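Local coordinates for protein lasso peptide isopeptidase AtxE2 (Asticcacaulis excentricus, PDB 5TXE) that hydrolyses the isopeptide bond of the lasso peptides astexin-2 and astexin-3, recognising their knotted, looped shape and turning them into linear peptides, at residues Asp101-Gly106 and Leu141-Gln146; Asn409-Glu414 and Arg496-His501; Arg658-Asp663 and Ala680-Arg685; Cys552-Thr557 and Ser590-Ala595. The protein carries 1 engineered substitution. One frame throughout, in Å; residues are numbered along the deposited sequence. Where two conformers were deposited one is given.

Interaction 1. Residues Asp101-Gly106 and Leu141-Gln146; sequences DVDVGG and LAYLRQ
One carboxylate oxygen, OD2 of Asp103, gathers most of the polar bonding between strand 101-104 and strand 141-146. Asp103 holds CG anti to its backbone N (chi1 -175°). Arg145 meets it tip to tip, its chain extended from CG to NE, and NH1 makes a salt bridge of 2.8 Å to Asp103 OD2, which lies in the guanidinium plane and offers its syn lone pair. Tyr143, with CG in the crowded position between backbone N and carbonyl carbon (56°), crosses obliquely, and its OH donates to Asp103 OD2 at 2.6 Å from above the carboxylate plane. Arg145 NH1 also donates to Val104 O at 3.2 Å, a more bent bond. Backbone covers one guanidinium face, with Gly105 C 3.3 Å from Arg145 CZ; a side chain on Gly105 would collide with NH2. Asp147 pairs with Arg145 NE, and Trp154 adds a cation-pi contact. An alanine at Arg145 would lose the salt bridge and the surface packed against Gly105 and Gly106, and would probably leave the hydroxyl of the buried Tyr143 to hold Asp103 alone across this contact. Further back along both strands, Val102 CG2 and Leu141 CD1 touch at 4.0 Å, their side chains crossing nearly at right angles. The strands belong to different antiparallel sheets and lean at 31°, packing through side chains as neighbouring blades do in the beta-propeller of the prolyl oligopeptidase family.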
# COMPACT_ATOMS: atom_id res chain seq x y z
N ASP A 101 2.41 -5.80 26.16
CA ASP A 101 2.77 -4.49 25.60
C ASP A 101 4.02 -4.02 26.28
O ASP A 101 4.02 -3.83 27.48
CB ASP A 101 1.63 -3.51 25.85
CG ASP A 101 0.36 -3.86 25.04
OD1 ASP A 101 0.47 -4.50 23.97
OD2 ASP A 101 -0.77 -3.49 25.46
N VAL A 102 5.10 -3.80 25.55
CA VAL A 102 6.31 -3.32 26.17
C VAL A 102 6.55 -1.82 25.99
O VAL A 102 7.52 -1.27 26.53
CB VAL A 102 7.56 -4.08 25.67
CG1 VAL A 102 7.41 -5.56 25.91
CG2 VAL A 102 7.84 -3.86 24.18
N ASP A 103 5.72 -1.17 25.17
CA ASP A 103 5.68 0.29 25.04
C ASP A 103 4.32 0.63 24.47
O ASP A 103 3.73 -0.21 23.77
CB ASP A 103 6.76 0.83 24.09
CG ASP A 103 6.81 2.38 24.05
OD1 ASP A 103 6.36 3.00 25.05
OD2 ASP A 103 7.31 2.99 23.05
N VAL A 104 3.78 1.78 24.84
CA VAL A 104 2.54 2.26 24.30
C VAL A 104 2.80 3.72 24.01
O VAL A 104 3.42 4.43 24.82
CB VAL A 104 1.38 2.16 25.28
CG1 VAL A 104 0.11 2.81 24.69
CG2 VAL A 104 1.08 0.70 25.61
N GLY A 105 2.40 4.18 22.84
CA GLY A 105 2.54 5.62 22.50
C GLY A 105 3.31 5.91 21.22
O GLY A 105 3.84 5.03 20.54
N GLY A 106 3.36 7.19 20.90
CA GLY A 106 3.99 7.68 19.71
C GLY A 106 2.98 8.23 18.71
O GLY A 106 1.79 7.91 18.77
N LEU A 141 14.62 -4.09 23.30
CA LEU A 141 14.32 -3.73 21.97
C LEU A 141 14.78 -2.31 21.77
O LEU A 141 14.72 -1.50 22.67
CB LEU A 141 12.82 -3.83 21.74
CG LEU A 141 12.11 -5.16 21.90
CD1 LEU A 141 10.62 -5.02 21.57
CD2 LEU A 141 12.71 -6.16 20.95
N ALA A 142 15.26 -2.02 20.56
CA ALA A 142 15.45 -0.64 20.08
C ALA A 142 14.63 -0.47 18.79
O ALA A 142 14.54 -1.40 17.98
CB ALA A 142 16.89 -0.36 19.80
N TYR A 143 14.05 0.71 18.60
CA TYR A 143 13.12 0.95 17.49
C TYR A 143 12.91 2.43 17.39
O TYR A 143 13.17 3.18 18.35
CB TYR A 143 11.79 0.24 17.72
CG TYR A 143 11.11 0.60 19.02
CD1 TYR A 143 11.45 -0.05 20.18
CD2 TYR A 143 10.13 1.60 19.10
CE1 TYR A 143 10.86 0.27 21.39
CE2 TYR A 143 9.55 1.94 20.33
CZ TYR A 143 9.93 1.27 21.47
OH TYR A 143 9.42 1.53 22.70
N LEU A 144 12.49 2.87 16.22
CA LEU A 144 12.14 4.27 15.99
C LEU A 144 10.72 4.60 16.48
O LEU A 144 9.83 3.76 16.43
CB LEU A 144 12.19 4.58 14.49
CG LEU A 144 13.50 4.24 13.79
CD1 LEU A 144 13.36 4.59 12.32
CD2 LEU A 144 14.65 4.97 14.43
N ARG A 145 10.55 5.81 16.98
CA ARG A 145 9.27 6.29 17.46
C ARG A 145 9.27 7.78 17.49
O ARG A 145 10.25 8.42 17.89
CB ARG A 145 8.97 5.73 18.85
CG ARG A 145 7.99 6.57 19.64
CD ARG A 145 7.54 5.95 20.96
NE ARG A 145 6.79 6.94 21.73
CZ ARG A 145 6.09 6.69 22.84
NH1 ARG A 145 6.11 5.48 23.44
NH2 ARG A 145 5.41 7.68 23.39
N GLN A 146 8.17 8.35 17.00
CA GLN A 146 8.03 9.80 16.87
C GLN A 146 7.18 10.43 18.00
O GLN A 146 6.09 9.94 18.29
CB GLN A 146 7.35 10.10 15.55
CG GLN A 146 7.20 11.58 15.25
CD GLN A 146 6.63 11.85 13.85
OE1 GLN A 146 7.12 11.34 12.84
NE2 GLN A 146 5.60 12.66 13.78
O HOH W 1 4.81 7.23 26.12

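Interaction 2. Residues Asn409-Glu414 and Arg496-His501; sequences NRNGIE and RWNILH
An Asx turn built into a type I beta turn shapes the loop 409-414, which joins two antiparallel strands and rests against helix 494-512. Asn409 supplies the turn: with CG in the crowded position between backbone N and carbonyl carbon, its OD1 curls back to accept from Asn411 N at 2.8 Å and from Ile413 N at 3.0 Å. Both donors stand above the amide plane, and the second bond is the straighter (163° against 132°). The backbone closes the same loop, Gly412 N donating to Asn409 O at 2.7 Å. The other branch of this amide faces the helix: Asn409 ND2 lies 2.9 Å from Asn498 OD1, the two amide planes almost perpendicular, and donates to Thr502 OG1. Ile413 CD1 adds apolar cover at 4.1 Å from Asn498 OD1. Further along, Arg410 starts from the crowded chi1 position, bends at chi3 and crosses His501 at about a right angle. Its CD sits over the imidazole face, 4.3 Å from the His501 ring centroid and 24° off the normal, in a CH-pi contact; NE follows, 3.3 Å from His501 CG. The guanidinium goes on to a salt bridge with Asp505, one helical turn beyond His501. The turn thus joins the two outermost strands at one margin of the mixed eight-stranded sheet to a helix packed beside it, in the alpha/beta-hydrolase domain of the prolyl oligopeptidase family.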
# COMPACT_ATOMS: atom_id res chain seq x y z
N ASN A 409 -9.83 -12.03 -19.84
CA ASN A 409 -10.42 -10.84 -20.41
C ASN A 409 -10.29 -10.88 -21.92
O ASN A 409 -9.65 -11.79 -22.48
CB ASN A 409 -9.86 -9.55 -19.76
CG ASN A 409 -8.46 -9.17 -20.20
OD1 ASN A 409 -7.92 -9.69 -21.15
ND2 ASN A 409 -7.84 -8.23 -19.44
N ARG A 410 -10.90 -9.89 -22.57
CA ARG A 410 -10.92 -9.83 -24.02
C ARG A 410 -9.52 -9.70 -24.65
O ARG A 410 -9.33 -10.01 -25.81
CB ARG A 410 -11.91 -8.76 -24.52
CG ARG A 410 -11.89 -7.32 -23.94
CD ARG A 410 -12.79 -6.44 -24.83
NE ARG A 410 -13.75 -5.53 -24.22
CZ ARG A 410 -14.83 -5.86 -23.51
NH1 ARG A 410 -15.08 -7.11 -23.20
NH2 ARG A 410 -15.66 -4.91 -23.09
N ASN A 411 -8.52 -9.33 -23.88
CA ASN A 411 -7.18 -9.34 -24.40
C ASN A 411 -6.43 -10.59 -24.04
O ASN A 411 -5.20 -10.61 -24.14
CB ASN A 411 -6.46 -8.11 -23.86
CG ASN A 411 -7.17 -6.84 -24.28
OD1 ASN A 411 -7.86 -6.16 -23.50
ND2 ASN A 411 -7.04 -6.53 -25.55
N GLY A 412 -7.15 -11.63 -23.58
CA GLY A 412 -6.52 -12.93 -23.27
C GLY A 412 -5.84 -13.03 -21.91
O GLY A 412 -5.08 -13.93 -21.66
N ILE A 413 -6.06 -12.08 -21.03
CA ILE A 413 -5.27 -12.01 -19.79
C ILE A 413 -6.10 -12.55 -18.66
O ILE A 413 -7.28 -12.28 -18.57
CB ILE A 413 -4.82 -10.57 -19.52
CG1 ILE A 413 -3.80 -10.16 -20.57
CG2 ILE A 413 -4.24 -10.43 -18.12
CD1 ILE A 413 -3.73 -8.68 -20.80
N GLU A 414 -5.47 -13.34 -17.83
CA GLU A 414 -6.13 -13.92 -16.67
C GLU A 414 -6.42 -12.83 -15.63
O GLU A 414 -5.56 -12.04 -15.32
CB GLU A 414 -5.25 -15.00 -16.02
CG GLU A 414 -4.96 -16.18 -16.96
CD GLU A 414 -4.03 -17.24 -16.39
OE1 GLU A 414 -3.63 -17.20 -15.20
OE2 GLU A 414 -3.77 -18.19 -17.14
N ARG A 496 -5.00 1.59 -20.09
CA ARG A 496 -6.16 2.05 -19.43
C ARG A 496 -7.36 1.46 -20.05
O ARG A 496 -8.35 1.15 -19.35
CB ARG A 496 -6.28 3.57 -19.54
CG ARG A 496 -6.74 4.21 -18.28
CD ARG A 496 -5.50 4.20 -17.42
NE ARG A 496 -5.75 3.78 -16.12
CZ ARG A 496 -4.82 3.68 -15.20
NH1 ARG A 496 -3.57 3.99 -15.46
NH2 ARG A 496 -5.17 3.31 -13.99
N TRP A 497 -7.35 1.33 -21.39
CA TRP A 497 -8.46 0.59 -22.06
C TRP A 497 -8.55 -0.88 -21.63
O TRP A 497 -9.62 -1.43 -21.48
CB TRP A 497 -8.32 0.63 -23.57
CG TRP A 497 -8.79 1.87 -24.19
CD1 TRP A 497 -8.03 2.87 -24.81
CD2 TRP A 497 -10.14 2.25 -24.33
NE1 TRP A 497 -8.87 3.83 -25.32
CE2 TRP A 497 -10.17 3.47 -25.03
CE3 TRP A 497 -11.35 1.67 -23.93
CZ2 TRP A 497 -11.34 4.11 -25.32
CZ3 TRP A 497 -12.51 2.31 -24.23
CH2 TRP A 497 -12.51 3.52 -24.92
N ASN A 498 -7.42 -1.54 -21.48
CA ASN A 498 -7.44 -2.95 -21.00
C ASN A 498 -8.08 -3.03 -19.62
O ASN A 498 -8.84 -3.98 -19.28
CB ASN A 498 -6.01 -3.49 -20.93
CG ASN A 498 -5.91 -4.90 -20.30
OD1 ASN A 498 -6.66 -5.83 -20.65
ND2 ASN A 498 -4.97 -5.05 -19.35
N ILE A 499 -7.73 -2.06 -18.77
CA ILE A 499 -8.38 -2.01 -17.46
C ILE A 499 -9.89 -1.78 -17.56
O ILE A 499 -10.69 -2.47 -16.92
CB ILE A 499 -7.69 -0.97 -16.54
CG1 ILE A 499 -6.31 -1.50 -16.20
CG2 ILE A 499 -8.50 -0.79 -15.25
CD1 ILE A 499 -5.36 -0.44 -15.76
N LEU A 500 -10.28 -0.80 -18.34
CA LEU A 500 -11.70 -0.48 -18.43
C LEU A 500 -12.49 -1.65 -19.03
O LEU A 500 -13.59 -2.01 -18.55
CB LEU A 500 -11.91 0.74 -19.26
CG LEU A 500 -13.35 1.13 -19.51
CD1 LEU A 500 -14.09 1.45 -18.24
CD2 LEU A 500 -13.41 2.33 -20.40
N HIS A 501 -11.92 -2.27 -20.06
CA HIS A 501 -12.58 -3.42 -20.69
C HIS A 501 -12.67 -4.56 -19.73
O HIS A 501 -13.65 -5.29 -19.74
CB HIS A 501 -11.83 -3.87 -21.92
CG HIS A 501 -11.95 -2.98 -23.11
ND1 HIS A 501 -13.12 -2.33 -23.47
CD2 HIS A 501 -11.06 -2.66 -24.07
CE1 HIS A 501 -12.94 -1.65 -24.58
NE2 HIS A 501 -11.69 -1.83 -24.96

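Interaction 3. Residues Arg658-Asp663 and Ala680-Arg685; sequences RFWLMD and ALRALR
Two aromatic side chains, Phe659 and Trp660, do the close packing between helix 658-662 and helix 680-684. The segment axes stay 12.2 Å apart at their nearest and lie 40° from parallel, so large side chains must span the gap. Phe659 places CG anti to its backbone N (chi1 179°), which brings the ring tip over one face of the Arg682 guanidinium, Phe659 CZ standing 3.6 Å from Arg682 NH1. The two planes are only 19° apart. Trp660 takes a different first torsion, CG anti to the carbonyl carbon, and slides past Arg682 in the opposite direction. The six-membered part of its indole leads: CH2 lies 4.0 Å from Arg682 CB, and CZ2, at the ring edge, 4.2 Å from Leu681 CB. Phe659 CD2 covers a face of this indole, and Trp656 meets it edge to face. Helix 643-662 follows the strands of the alpha/beta-hydrolase sheet and packs on it through Ala545; helix 672-684, near the C-terminus, packs against the C-terminal end of helix 643-662, where Phe659 also touches its Tyr675 and Arg679. Toward the exposed side the fit slackens. Asp663, which leaves the helix with positive phi, keeps OD1 4.4 Å from Arg682 NH1, too far for a salt bridge. In the conformer described, a water mediates instead: it accepts from Arg682 NH1 and donates to Asp663 OD1, at 2.8 Å, and to Phe659 O, at 3.0 Å. Arg685 is poorly ordered, and its NH1 merely grazes Trp660 CZ3 at 4.1 Å.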
# COMPACT_ATOMS: atom_id res chain seq x y z
N ARG A 658 -25.76 5.12 -1.65
CA ARG A 658 -27.16 4.89 -1.28
C ARG A 658 -28.09 5.91 -1.92
O ARG A 658 -29.19 5.57 -2.36
CB ARG A 658 -27.39 4.92 0.22
CG ARG A 658 -26.80 3.73 0.92
CD ARG A 658 -27.10 3.74 2.43
NE ARG A 658 -28.48 3.38 2.67
CZ ARG A 658 -29.36 4.03 3.43
NH1 ARG A 658 -29.02 5.08 4.17
NH2 ARG A 658 -30.59 3.56 3.48
N PHE A 659 -27.64 7.16 -1.99
CA PHE A 659 -28.43 8.22 -2.56
C PHE A 659 -28.62 8.00 -4.06
O PHE A 659 -29.75 8.03 -4.54
CB PHE A 659 -27.84 9.62 -2.24
CG PHE A 659 -28.61 10.80 -2.84
CD1 PHE A 659 -29.67 11.34 -2.20
CD2 PHE A 659 -28.25 11.31 -4.06
CE1 PHE A 659 -30.39 12.38 -2.77
CE2 PHE A 659 -28.93 12.37 -4.61
CZ PHE A 659 -29.99 12.91 -3.97
N TRP A 660 -27.55 7.82 -4.81
CA TRP A 660 -27.65 7.78 -6.23
C TRP A 660 -28.02 6.45 -6.76
O TRP A 660 -28.65 6.40 -7.82
CB TRP A 660 -26.36 8.16 -6.89
CG TRP A 660 -25.96 9.58 -6.61
CD1 TRP A 660 -24.99 10.00 -5.75
CD2 TRP A 660 -26.48 10.74 -7.24
NE1 TRP A 660 -24.86 11.37 -5.83
CE2 TRP A 660 -25.78 11.84 -6.74
CE3 TRP A 660 -27.49 10.94 -8.19
CZ2 TRP A 660 -26.05 13.13 -7.14
CZ3 TRP A 660 -27.77 12.22 -8.59
CH2 TRP A 660 -27.04 13.31 -8.05
N LEU A 661 -27.63 5.36 -6.10
CA LEU A 661 -27.93 4.03 -6.62
C LEU A 661 -29.10 3.34 -5.97
O LEU A 661 -29.58 2.41 -6.55
CB LEU A 661 -26.73 3.09 -6.51
CG LEU A 661 -25.44 3.58 -7.14
CD1 LEU A 661 -24.33 2.57 -6.88
CD2 LEU A 661 -25.51 3.86 -8.61
N MET A 662 -29.53 3.76 -4.77
CA MET A 662 -30.72 3.22 -4.11
C MET A 662 -31.82 4.25 -3.89
O MET A 662 -32.88 3.86 -3.45
CB MET A 662 -30.36 2.59 -2.75
CG MET A 662 -29.49 1.33 -2.82
SD MET A 662 -29.00 0.84 -1.19
CE MET A 662 -28.17 -0.69 -1.44
N ASP A 663 -31.60 5.53 -4.22
CA ASP A 663 -32.55 6.60 -3.95
C ASP A 663 -32.94 6.63 -2.46
O ASP A 663 -34.06 6.89 -2.13
CB ASP A 663 -33.78 6.46 -4.87
CG ASP A 663 -33.41 6.51 -6.39
OD1 ASP A 663 -32.45 7.23 -6.78
OD2 ASP A 663 -34.08 5.81 -7.19
N ALA A 680 -30.15 19.05 -4.81
CA ALA A 680 -29.91 20.09 -5.79
C ALA A 680 -29.02 19.58 -6.92
O ALA A 680 -29.20 20.00 -8.07
CB ALA A 680 -29.30 21.35 -5.14
N LEU A 681 -28.04 18.72 -6.62
CA LEU A 681 -27.20 18.20 -7.70
C LEU A 681 -28.06 17.37 -8.69
O LEU A 681 -27.89 17.42 -9.90
CB LEU A 681 -26.06 17.33 -7.18
CG LEU A 681 -24.96 18.03 -6.38
CD1 LEU A 681 -23.94 17.00 -5.94
CD2 LEU A 681 -24.27 19.15 -7.16
N ARG A 682 -28.93 16.56 -8.12
CA ARG A 682 -29.83 15.73 -8.85
C ARG A 682 -30.75 16.52 -9.76
O ARG A 682 -30.98 16.11 -10.88
CB ARG A 682 -30.68 14.88 -7.86
CG ARG A 682 -31.44 13.73 -8.58
CD ARG A 682 -31.97 12.70 -7.60
NE ARG A 682 -32.90 13.24 -6.62
CZ ARG A 682 -33.34 12.55 -5.56
NH1 ARG A 682 -32.89 11.32 -5.34
NH2 ARG A 682 -34.20 13.09 -4.71
N ALA A 683 -31.24 17.65 -9.28
CA ALA A 683 -32.17 18.49 -10.05
C ALA A 683 -31.49 19.18 -11.22
O ALA A 683 -32.19 19.57 -12.15
CB ALA A 683 -32.81 19.53 -9.15
N LEU A 684 -30.16 19.33 -11.19
CA LEU A 684 -29.40 19.91 -12.32
C LEU A 684 -29.54 19.07 -13.56
O LEU A 684 -29.48 19.57 -14.68
CB LEU A 684 -27.91 19.96 -12.06
CG LEU A 684 -27.41 20.84 -10.93
CD1 LEU A 684 -25.92 20.59 -10.77
CD2 LEU A 684 -27.71 22.31 -11.18
N ARG A 685 -29.72 17.77 -13.37
CA ARG A 685 -29.73 16.84 -14.49
C ARG A 685 -30.96 16.95 -15.39
O ARG A 685 -31.04 16.27 -16.40
CB ARG A 685 -29.55 15.42 -13.94
CG ARG A 685 -28.23 15.24 -13.15
CD ARG A 685 -28.01 13.81 -12.61
NE ARG A 685 -27.42 12.91 -13.63
CZ ARG A 685 -27.40 11.58 -13.55
NH1 ARG A 685 -27.91 10.92 -12.49
NH2 ARG A 685 -26.84 10.89 -14.54
O HOH W 2 -31.27 9.71 -6.44

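Interaction 4. Residues Cys552-Thr557 and Ser590-Ala595; sequences CTDSFT and SFVVNA
Asp554 can be followed outward from its CB, which packs 3.9 Å from Ser590 CB. The next atom, CG, takes the crowded position between backbone N and carbonyl carbon (chi1 68°), folding the carboxylate back over its own chain. OD1 then serves the following turn twice: Thr557 OG1 donates to the syn lone pair of Asp554 OD1 at 2.8 Å, and Thr557 N arrives from above the carboxylate plane at 2.9 Å. OD2 points across the contact to Val592 CG2 and receives a water that in turn accepts from Val592 N at 3.1 Å. Asp554 is thus the N-cap of helix 555-560, and Ser590 does the same for helix 591-594, its OG accepting from Val593 N at 3.0 Å; Asp581 bonds both Ser590 OG and Ser555 N, linking the two helix starts. An alanine at Asp554 would lose the cap and the water bridge, and would probably fray the first turn of the helix that leads toward Asn562, a residue binding astexin-3. At the start of the same segment, Cys552, following a cis peptide and bonded to Cys551 in a vicinal disulfide, sets SG obliquely to the Phe591 ring, 4.1 Å from CD2.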
# COMPACT_ATOMS: atom_id res chain seq x y z
N CYS A 552 -6.93 15.99 -10.92
CA CYS A 552 -7.47 15.32 -12.14
C CYS A 552 -6.37 14.71 -12.95
O CYS A 552 -5.16 14.93 -12.70
CB CYS A 552 -8.19 16.35 -13.00
SG CYS A 552 -9.69 16.97 -12.18
N THR A 553 -6.75 13.92 -13.94
CA THR A 553 -5.76 13.41 -14.87
C THR A 553 -5.71 14.33 -16.07
O THR A 553 -6.46 14.10 -17.07
CB THR A 553 -6.10 11.96 -15.26
OG1 THR A 553 -6.32 11.19 -14.07
CG2 THR A 553 -4.98 11.40 -16.09
N ASP A 554 -4.92 15.39 -15.96
CA ASP A 554 -4.94 16.50 -16.93
C ASP A 554 -3.63 17.21 -16.91
O ASP A 554 -2.80 16.92 -16.02
CB ASP A 554 -6.15 17.44 -16.73
CG ASP A 554 -6.12 18.29 -15.42
OD1 ASP A 554 -5.24 18.10 -14.54
OD2 ASP A 554 -7.06 19.14 -15.25
N SER A 555 -3.38 18.08 -17.89
CA SER A 555 -2.10 18.78 -17.95
C SER A 555 -1.91 19.69 -16.75
O SER A 555 -0.78 19.84 -16.27
CB SER A 555 -1.91 19.63 -19.24
OG SER A 555 -2.94 20.57 -19.33
N PHE A 556 -2.99 20.28 -16.26
CA PHE A 556 -2.85 21.18 -15.15
C PHE A 556 -2.22 20.44 -13.97
O PHE A 556 -1.19 20.85 -13.40
CB PHE A 556 -4.17 21.75 -14.76
CG PHE A 556 -4.06 22.64 -13.55
CD1 PHE A 556 -3.48 23.85 -13.64
CD2 PHE A 556 -4.52 22.23 -12.33
CE1 PHE A 556 -3.36 24.68 -12.54
CE2 PHE A 556 -4.40 23.03 -11.21
CZ PHE A 556 -3.83 24.30 -11.32
N THR A 557 -2.79 19.30 -13.65
CA THR A 557 -2.29 18.53 -12.53
C THR A 557 -0.90 17.96 -12.81
O THR A 557 -0.00 18.04 -11.98
CB THR A 557 -3.27 17.39 -12.14
OG1 THR A 557 -4.57 17.93 -11.83
CG2 THR A 557 -2.79 16.67 -10.98
N SER A 590 -9.09 14.47 -19.43
CA SER A 590 -9.23 15.79 -18.83
C SER A 590 -10.68 16.12 -18.61
O SER A 590 -11.49 16.08 -19.54
CB SER A 590 -8.58 16.87 -19.67
OG SER A 590 -9.14 18.13 -19.30
N PHE A 591 -11.01 16.46 -17.36
CA PHE A 591 -12.35 16.96 -17.06
C PHE A 591 -12.60 18.38 -17.54
O PHE A 591 -13.75 18.78 -17.76
CB PHE A 591 -12.67 16.86 -15.56
CG PHE A 591 -12.91 15.46 -15.07
CD1 PHE A 591 -13.00 14.38 -15.92
CD2 PHE A 591 -13.06 15.25 -13.73
CE1 PHE A 591 -13.27 13.12 -15.42
CE2 PHE A 591 -13.28 13.99 -13.22
CZ PHE A 591 -13.40 12.92 -14.06
N VAL A 592 -11.55 19.16 -17.74
CA VAL A 592 -11.76 20.48 -18.34
C VAL A 592 -12.23 20.32 -19.81
O VAL A 592 -13.25 20.86 -20.19
CB VAL A 592 -10.45 21.34 -18.28
CG1 VAL A 592 -10.62 22.72 -18.98
CG2 VAL A 592 -10.07 21.57 -16.84
N VAL A 593 -11.50 19.53 -20.59
CA VAL A 593 -11.89 19.24 -21.99
C VAL A 593 -13.29 18.62 -22.07
O VAL A 593 -14.09 19.07 -22.88
CB VAL A 593 -10.85 18.32 -22.64
CG1 VAL A 593 -11.30 17.82 -24.02
CG2 VAL A 593 -9.51 19.04 -22.73
N ASN A 594 -13.61 17.66 -21.20
CA ASN A 594 -14.83 16.88 -21.33
C ASN A 594 -15.93 17.22 -20.37
O ASN A 594 -16.95 16.54 -20.32
CB ASN A 594 -14.47 15.41 -21.15
CG ASN A 594 -13.56 14.91 -22.26
OD1 ASN A 594 -14.01 14.82 -23.40
ND2 ASN A 594 -12.29 14.60 -21.95
N ALA A 595 -15.81 18.33 -19.65
CA ALA A 595 -16.82 18.68 -18.64
C ALA A 595 -18.25 18.62 -19.13
O ALA A 595 -19.15 18.14 -18.43
CB ALA A 595 -16.58 20.09 -18.11
O HOH W 3 -9.38 18.30 -15.77

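Overall arrangement
Interaction 1 stands apart in the propeller, its centre 44 to 48 Å from the other three, which share the hydrolase domain. Interaction 4 is the buried one, where two capped helix starts meet through apolar touches and water. Interactions 1 and 2 are partly buried and rely on arginines in different ways: a salt bridge joins two sheets in the first, whereas in the second the arginine crosses an imidazole face beside a turn. Interaction 3 lies at the surface and combines aromatic packing with a solvent bridge. Interactions 2 and 4 approach most closely, about 7 Å between nearest atoms, and helix 528-539 touches segments of both.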